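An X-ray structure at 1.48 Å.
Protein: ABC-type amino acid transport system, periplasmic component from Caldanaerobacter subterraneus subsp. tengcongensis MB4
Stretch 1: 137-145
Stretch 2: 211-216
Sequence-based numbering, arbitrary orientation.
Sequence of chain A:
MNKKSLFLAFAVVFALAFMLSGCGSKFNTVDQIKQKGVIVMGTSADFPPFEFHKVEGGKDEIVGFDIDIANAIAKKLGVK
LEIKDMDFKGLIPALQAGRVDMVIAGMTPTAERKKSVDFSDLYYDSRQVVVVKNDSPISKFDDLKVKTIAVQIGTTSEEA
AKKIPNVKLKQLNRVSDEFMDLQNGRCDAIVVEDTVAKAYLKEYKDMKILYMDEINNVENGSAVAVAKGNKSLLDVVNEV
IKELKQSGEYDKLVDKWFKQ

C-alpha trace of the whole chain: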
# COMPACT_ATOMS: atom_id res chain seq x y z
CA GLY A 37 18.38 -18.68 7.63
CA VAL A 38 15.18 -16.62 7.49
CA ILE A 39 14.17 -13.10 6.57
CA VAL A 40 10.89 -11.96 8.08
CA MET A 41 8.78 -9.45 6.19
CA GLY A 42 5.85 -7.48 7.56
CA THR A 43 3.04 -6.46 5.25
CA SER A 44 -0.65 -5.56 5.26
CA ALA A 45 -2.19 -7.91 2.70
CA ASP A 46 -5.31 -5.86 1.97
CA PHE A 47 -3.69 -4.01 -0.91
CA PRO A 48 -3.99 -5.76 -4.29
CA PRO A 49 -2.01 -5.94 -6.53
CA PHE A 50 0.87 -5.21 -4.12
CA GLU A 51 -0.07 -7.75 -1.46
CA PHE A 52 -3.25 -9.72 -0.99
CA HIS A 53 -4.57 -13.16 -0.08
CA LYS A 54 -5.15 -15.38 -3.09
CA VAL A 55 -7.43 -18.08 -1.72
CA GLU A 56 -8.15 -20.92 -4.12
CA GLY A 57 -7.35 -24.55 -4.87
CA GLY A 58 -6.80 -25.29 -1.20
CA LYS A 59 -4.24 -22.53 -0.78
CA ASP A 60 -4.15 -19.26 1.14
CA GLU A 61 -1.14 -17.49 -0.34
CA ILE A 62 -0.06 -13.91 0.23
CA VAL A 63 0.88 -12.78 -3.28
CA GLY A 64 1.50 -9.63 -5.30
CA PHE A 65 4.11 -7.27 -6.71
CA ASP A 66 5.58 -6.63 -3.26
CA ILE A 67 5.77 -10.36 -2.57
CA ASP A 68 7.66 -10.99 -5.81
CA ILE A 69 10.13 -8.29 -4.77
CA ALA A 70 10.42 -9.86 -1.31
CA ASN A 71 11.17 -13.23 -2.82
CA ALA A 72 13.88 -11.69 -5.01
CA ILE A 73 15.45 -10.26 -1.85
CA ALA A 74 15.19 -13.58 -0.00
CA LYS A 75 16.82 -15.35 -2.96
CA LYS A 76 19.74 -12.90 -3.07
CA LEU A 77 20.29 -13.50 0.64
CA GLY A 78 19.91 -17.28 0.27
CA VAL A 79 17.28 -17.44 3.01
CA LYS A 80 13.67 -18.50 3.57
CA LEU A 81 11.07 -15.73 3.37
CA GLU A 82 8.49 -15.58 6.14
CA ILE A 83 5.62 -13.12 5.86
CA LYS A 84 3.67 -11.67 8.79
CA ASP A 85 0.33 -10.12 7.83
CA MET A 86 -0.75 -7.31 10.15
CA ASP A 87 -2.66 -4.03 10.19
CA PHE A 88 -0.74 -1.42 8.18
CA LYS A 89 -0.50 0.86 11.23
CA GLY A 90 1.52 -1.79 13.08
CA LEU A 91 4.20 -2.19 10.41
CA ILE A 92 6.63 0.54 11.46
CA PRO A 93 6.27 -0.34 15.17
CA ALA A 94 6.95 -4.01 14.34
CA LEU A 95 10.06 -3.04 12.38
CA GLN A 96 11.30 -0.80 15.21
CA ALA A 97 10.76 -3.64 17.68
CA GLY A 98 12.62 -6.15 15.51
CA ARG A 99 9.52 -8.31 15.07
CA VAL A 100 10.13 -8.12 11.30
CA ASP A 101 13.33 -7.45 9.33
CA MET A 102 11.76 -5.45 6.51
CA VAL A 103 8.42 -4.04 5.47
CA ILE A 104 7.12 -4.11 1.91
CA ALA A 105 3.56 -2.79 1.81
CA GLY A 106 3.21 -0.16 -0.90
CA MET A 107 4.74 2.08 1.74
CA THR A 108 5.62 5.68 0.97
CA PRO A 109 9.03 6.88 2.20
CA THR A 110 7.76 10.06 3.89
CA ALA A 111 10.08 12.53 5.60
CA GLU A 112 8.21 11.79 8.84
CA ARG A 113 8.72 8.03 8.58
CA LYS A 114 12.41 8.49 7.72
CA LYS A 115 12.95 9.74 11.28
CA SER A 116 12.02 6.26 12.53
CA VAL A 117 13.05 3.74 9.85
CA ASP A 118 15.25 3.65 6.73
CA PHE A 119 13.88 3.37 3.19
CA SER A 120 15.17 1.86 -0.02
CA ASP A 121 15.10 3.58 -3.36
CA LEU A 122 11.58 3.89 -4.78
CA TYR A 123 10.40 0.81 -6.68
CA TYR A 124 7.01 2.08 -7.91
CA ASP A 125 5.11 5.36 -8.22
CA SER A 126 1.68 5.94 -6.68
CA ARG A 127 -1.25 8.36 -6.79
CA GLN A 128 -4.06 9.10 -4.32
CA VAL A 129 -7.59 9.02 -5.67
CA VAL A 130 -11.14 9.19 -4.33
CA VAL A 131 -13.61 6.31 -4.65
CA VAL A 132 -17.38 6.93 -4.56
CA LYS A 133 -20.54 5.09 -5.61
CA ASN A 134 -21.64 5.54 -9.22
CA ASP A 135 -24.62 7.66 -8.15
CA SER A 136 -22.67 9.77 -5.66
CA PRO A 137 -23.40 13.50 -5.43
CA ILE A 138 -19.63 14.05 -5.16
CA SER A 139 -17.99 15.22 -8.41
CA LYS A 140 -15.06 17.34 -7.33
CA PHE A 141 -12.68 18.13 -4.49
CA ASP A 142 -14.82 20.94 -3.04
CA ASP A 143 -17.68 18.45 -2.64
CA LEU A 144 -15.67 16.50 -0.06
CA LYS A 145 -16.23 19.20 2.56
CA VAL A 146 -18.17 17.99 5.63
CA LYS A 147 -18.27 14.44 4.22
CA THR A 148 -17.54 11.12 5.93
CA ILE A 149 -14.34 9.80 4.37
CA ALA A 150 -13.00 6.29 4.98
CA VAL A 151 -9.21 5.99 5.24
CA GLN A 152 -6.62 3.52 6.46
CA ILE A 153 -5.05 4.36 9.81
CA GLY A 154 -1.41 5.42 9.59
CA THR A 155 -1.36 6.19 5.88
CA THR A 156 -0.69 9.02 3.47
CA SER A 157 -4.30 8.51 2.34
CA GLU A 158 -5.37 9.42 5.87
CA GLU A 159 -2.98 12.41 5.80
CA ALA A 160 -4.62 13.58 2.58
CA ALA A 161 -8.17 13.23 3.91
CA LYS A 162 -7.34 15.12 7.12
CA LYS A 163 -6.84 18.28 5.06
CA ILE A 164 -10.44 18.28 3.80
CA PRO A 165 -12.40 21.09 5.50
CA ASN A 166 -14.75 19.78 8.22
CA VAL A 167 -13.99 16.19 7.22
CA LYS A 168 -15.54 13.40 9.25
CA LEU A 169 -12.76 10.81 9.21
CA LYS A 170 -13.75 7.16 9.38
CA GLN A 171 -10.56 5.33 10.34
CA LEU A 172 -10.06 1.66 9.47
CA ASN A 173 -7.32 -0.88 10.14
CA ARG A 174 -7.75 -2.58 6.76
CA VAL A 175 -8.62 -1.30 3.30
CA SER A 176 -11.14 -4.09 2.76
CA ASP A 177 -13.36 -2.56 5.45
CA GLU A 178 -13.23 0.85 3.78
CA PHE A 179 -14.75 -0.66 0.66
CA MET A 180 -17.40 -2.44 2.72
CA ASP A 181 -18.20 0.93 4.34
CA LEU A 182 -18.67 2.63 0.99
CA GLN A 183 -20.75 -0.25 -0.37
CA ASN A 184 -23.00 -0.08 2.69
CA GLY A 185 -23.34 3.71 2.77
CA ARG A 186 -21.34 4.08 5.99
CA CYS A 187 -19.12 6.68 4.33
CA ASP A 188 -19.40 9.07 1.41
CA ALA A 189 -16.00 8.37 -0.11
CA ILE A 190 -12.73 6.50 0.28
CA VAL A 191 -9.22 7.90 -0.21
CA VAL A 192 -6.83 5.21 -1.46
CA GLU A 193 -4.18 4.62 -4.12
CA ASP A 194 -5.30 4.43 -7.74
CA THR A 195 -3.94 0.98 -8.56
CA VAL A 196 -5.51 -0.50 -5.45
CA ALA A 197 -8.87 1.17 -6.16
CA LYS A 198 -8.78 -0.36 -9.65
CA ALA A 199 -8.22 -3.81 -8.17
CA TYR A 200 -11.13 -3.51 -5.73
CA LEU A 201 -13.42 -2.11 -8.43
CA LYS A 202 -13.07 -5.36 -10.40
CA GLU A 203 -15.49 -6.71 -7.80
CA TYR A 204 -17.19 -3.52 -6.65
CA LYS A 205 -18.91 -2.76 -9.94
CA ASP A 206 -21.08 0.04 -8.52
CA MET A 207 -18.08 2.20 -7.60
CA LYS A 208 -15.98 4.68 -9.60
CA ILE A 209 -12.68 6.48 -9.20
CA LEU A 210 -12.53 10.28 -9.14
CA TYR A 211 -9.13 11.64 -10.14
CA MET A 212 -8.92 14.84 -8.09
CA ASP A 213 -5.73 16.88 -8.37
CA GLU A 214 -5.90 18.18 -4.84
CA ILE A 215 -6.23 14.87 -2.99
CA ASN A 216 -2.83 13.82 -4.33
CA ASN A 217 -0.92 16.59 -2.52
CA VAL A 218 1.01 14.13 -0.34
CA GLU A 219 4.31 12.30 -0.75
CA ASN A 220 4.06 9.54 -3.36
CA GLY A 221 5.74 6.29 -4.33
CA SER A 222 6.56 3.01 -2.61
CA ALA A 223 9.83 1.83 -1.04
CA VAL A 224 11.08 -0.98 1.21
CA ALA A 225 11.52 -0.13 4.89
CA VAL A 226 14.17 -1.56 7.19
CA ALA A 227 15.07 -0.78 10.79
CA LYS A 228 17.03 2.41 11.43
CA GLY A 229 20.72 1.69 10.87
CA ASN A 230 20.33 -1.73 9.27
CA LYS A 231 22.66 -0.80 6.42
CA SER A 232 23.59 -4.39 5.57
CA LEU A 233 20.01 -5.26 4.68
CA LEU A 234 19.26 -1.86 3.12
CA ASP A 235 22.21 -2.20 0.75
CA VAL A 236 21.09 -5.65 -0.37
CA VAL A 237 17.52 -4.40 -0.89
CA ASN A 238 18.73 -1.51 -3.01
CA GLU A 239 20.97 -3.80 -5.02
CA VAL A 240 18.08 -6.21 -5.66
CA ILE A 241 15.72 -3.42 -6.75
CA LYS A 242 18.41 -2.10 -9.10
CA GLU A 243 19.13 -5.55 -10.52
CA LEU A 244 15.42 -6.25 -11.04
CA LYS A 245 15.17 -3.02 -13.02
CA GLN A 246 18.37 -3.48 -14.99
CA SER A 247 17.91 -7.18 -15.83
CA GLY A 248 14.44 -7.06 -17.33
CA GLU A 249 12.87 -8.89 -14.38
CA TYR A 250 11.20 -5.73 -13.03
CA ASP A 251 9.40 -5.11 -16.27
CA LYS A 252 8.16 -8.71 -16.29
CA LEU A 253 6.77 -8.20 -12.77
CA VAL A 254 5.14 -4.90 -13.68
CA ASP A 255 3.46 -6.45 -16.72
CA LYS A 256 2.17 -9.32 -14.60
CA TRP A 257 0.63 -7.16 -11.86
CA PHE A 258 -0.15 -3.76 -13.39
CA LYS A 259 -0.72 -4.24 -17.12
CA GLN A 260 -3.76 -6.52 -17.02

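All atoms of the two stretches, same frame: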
# COMPACT_ATOMS: atom_id res chain seq x y z
N PRO A 137 -23.31 12.06 -5.15
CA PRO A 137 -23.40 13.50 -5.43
C PRO A 137 -22.04 14.20 -5.45
O PRO A 137 -21.96 15.40 -5.75
CB PRO A 137 -24.24 14.02 -4.27
CG PRO A 137 -23.90 13.10 -3.13
CD PRO A 137 -23.72 11.73 -3.77
N ILE A 138 -20.97 13.47 -5.14
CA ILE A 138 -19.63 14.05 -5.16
C ILE A 138 -19.02 14.00 -6.56
O ILE A 138 -18.93 12.92 -7.14
CB ILE A 138 -18.72 13.28 -4.19
CG1 ILE A 138 -19.22 13.46 -2.76
CG2 ILE A 138 -17.26 13.72 -4.35
CD1 ILE A 138 -18.57 12.51 -1.77
N SER A 139 -18.60 15.15 -7.08
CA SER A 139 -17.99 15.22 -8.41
C SER A 139 -16.58 15.80 -8.37
O SER A 139 -15.76 15.53 -9.25
CB SER A 139 -18.83 16.10 -9.34
OG SER A 139 -20.10 15.56 -9.57
N LYS A 140 -16.32 16.63 -7.37
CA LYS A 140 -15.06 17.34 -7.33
C LYS A 140 -14.58 17.54 -5.91
O LYS A 140 -15.33 17.28 -4.95
CB LYS A 140 -15.18 18.68 -8.06
CG LYS A 140 -16.20 19.63 -7.44
CD LYS A 140 -16.39 20.86 -8.33
CE LYS A 140 -17.36 21.85 -7.70
NZ LYS A 140 -18.70 21.25 -7.49
N PHE A 141 -13.35 18.01 -5.78
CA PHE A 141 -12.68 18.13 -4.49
C PHE A 141 -13.46 18.97 -3.48
O PHE A 141 -13.57 18.59 -2.31
CB PHE A 141 -11.26 18.67 -4.69
CG PHE A 141 -10.42 18.65 -3.44
CD1 PHE A 141 -9.94 17.46 -2.93
CD2 PHE A 141 -10.11 19.83 -2.78
CE1 PHE A 141 -9.16 17.44 -1.78
CE2 PHE A 141 -9.33 19.83 -1.64
CZ PHE A 141 -8.86 18.62 -1.14
N ASP A 142 -14.04 20.08 -3.93
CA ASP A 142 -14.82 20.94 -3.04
C ASP A 142 -16.00 20.20 -2.42
O ASP A 142 -16.41 20.51 -1.30
CB ASP A 142 -15.30 22.18 -3.81
CG ASP A 142 -15.76 23.28 -2.89
OD1 ASP A 142 -16.97 23.60 -2.90
OD2 ASP A 142 -14.91 23.82 -2.15
N ASP A 143 -16.53 19.21 -3.13
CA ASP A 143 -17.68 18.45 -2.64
C ASP A 143 -17.36 17.54 -1.47
O ASP A 143 -18.27 17.01 -0.84
CB ASP A 143 -18.29 17.60 -3.76
CG ASP A 143 -18.70 18.41 -4.98
OD1 ASP A 143 -18.85 19.65 -4.89
OD2 ASP A 143 -18.88 17.79 -6.04
N LEU A 144 -16.08 17.35 -1.17
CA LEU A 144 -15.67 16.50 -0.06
C LEU A 144 -15.84 17.16 1.30
O LEU A 144 -15.79 16.49 2.33
CB LEU A 144 -14.22 16.05 -0.22
CG LEU A 144 -13.93 15.20 -1.45
CD1 LEU A 144 -12.44 14.93 -1.54
CD2 LEU A 144 -14.72 13.88 -1.42
N LYS A 145 -16.03 18.48 1.30
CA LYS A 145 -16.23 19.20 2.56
C LYS A 145 -17.38 18.61 3.37
O LYS A 145 -18.44 18.30 2.82
CB LYS A 145 -16.49 20.68 2.32
CG LYS A 145 -15.32 21.43 1.73
CD LYS A 145 -15.65 22.90 1.55
CE LYS A 145 -14.47 23.61 0.92
NZ LYS A 145 -13.98 22.83 -0.26
N TYR A 211 -10.50 11.14 -10.11
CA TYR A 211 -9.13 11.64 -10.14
C TYR A 211 -9.12 13.13 -9.80
O TYR A 211 -9.29 13.98 -10.68
CB TYR A 211 -8.49 11.39 -11.51
CG TYR A 211 -8.30 9.91 -11.76
CD1 TYR A 211 -7.16 9.26 -11.33
CD2 TYR A 211 -9.29 9.15 -12.38
CE1 TYR A 211 -6.99 7.90 -11.53
CE2 TYR A 211 -9.13 7.78 -12.58
CZ TYR A 211 -7.97 7.17 -12.15
OH TYR A 211 -7.82 5.81 -12.34
N MET A 212 -8.93 13.45 -8.53
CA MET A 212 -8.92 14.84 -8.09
C MET A 212 -7.49 15.29 -7.86
O MET A 212 -6.78 14.67 -7.08
CB MET A 212 -9.70 14.97 -6.79
CG MET A 212 -11.11 14.42 -6.86
SD MET A 212 -11.96 14.74 -5.32
CE MET A 212 -13.59 14.09 -5.68
N ASP A 213 -7.08 16.37 -8.52
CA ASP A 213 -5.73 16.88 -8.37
C ASP A 213 -5.36 17.07 -6.91
O ASP A 213 -4.31 16.63 -6.44
CB ASP A 213 -5.58 18.23 -9.09
CG ASP A 213 -5.46 18.09 -10.60
OD1 ASP A 213 -5.41 16.95 -11.11
OD2 ASP A 213 -5.39 19.15 -11.28
N GLU A 214 -6.26 17.69 -6.16
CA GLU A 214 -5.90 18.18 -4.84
C GLU A 214 -5.76 17.09 -3.77
O GLU A 214 -5.09 17.31 -2.76
CB GLU A 214 -6.87 19.26 -4.39
CG GLU A 214 -6.74 20.55 -5.20
CD GLU A 214 -7.80 21.56 -4.85
OE1 GLU A 214 -8.85 21.53 -5.50
OE2 GLU A 214 -7.58 22.38 -3.91
N ILE A 215 -6.35 15.92 -3.99
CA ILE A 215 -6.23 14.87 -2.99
C ILE A 215 -4.85 14.23 -3.04
O ILE A 215 -4.42 13.59 -2.09
CB ILE A 215 -7.34 13.79 -3.15
CG1 ILE A 215 -7.50 12.98 -1.86
CG2 ILE A 215 -7.03 12.87 -4.32
CD1 ILE A 215 -8.14 13.75 -0.72
N ASN A 216 -4.13 14.44 -4.14
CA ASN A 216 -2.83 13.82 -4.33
C ASN A 216 -1.66 14.68 -3.83
O ASN A 216 -0.49 14.40 -4.13
CB ASN A 216 -2.64 13.45 -5.81
CG ASN A 216 -1.51 12.46 -6.03
OD1 ASN A 216 -1.35 11.50 -5.27
ND2 ASN A 216 -0.70 12.70 -7.07

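Packing alone joins the two stretches: no hydrogen bond crosses between them, and about 330 Å² of surface is buried, both sides summed. Tyr211 does not reach stretch 1. Met212, whose CA lies 6.2 Å from Phe141 CA, points toward stretch 1, and its chi angles (m, t, t) extend the unbranched side chain so that CE reaches 3.6 Å from Lys140 C and 3.9 Å from Ile138 CG2. Met212 SD sits 3.6 Å from Phe141 CA and 3.8 Å from Leu144 CD1, at the edge of the Phe141 ring and 5.5 Å from its centroid; a slender thioether suits this buried slot between side chains and backbone. Asp213, exposed, makes no contact with stretch 1, its carboxylate leading away. Glu214 lays its CB methylene over one face of the Phe141 ring, CB 3.5 Å from the centroid and nearly on the ring normal, while OE1 comes within 3.4 Å of Phe141 CD2; Glu214 is exposed, and its CB gives the ring an apolar surface while OE1 also touches it. Ile215, buried, brings CD1 to 4.0 Å from Phe141 CE1; its branched, wholly apolar side chain suits a buried position packed against an aromatic ring. Asn216 is out of reach. In stretch 1, Asp143 OD2 accepts from Ser139 N (2.9 Å) and Lys140 N (3.1 Å), bracing the turn that leads into Phe141.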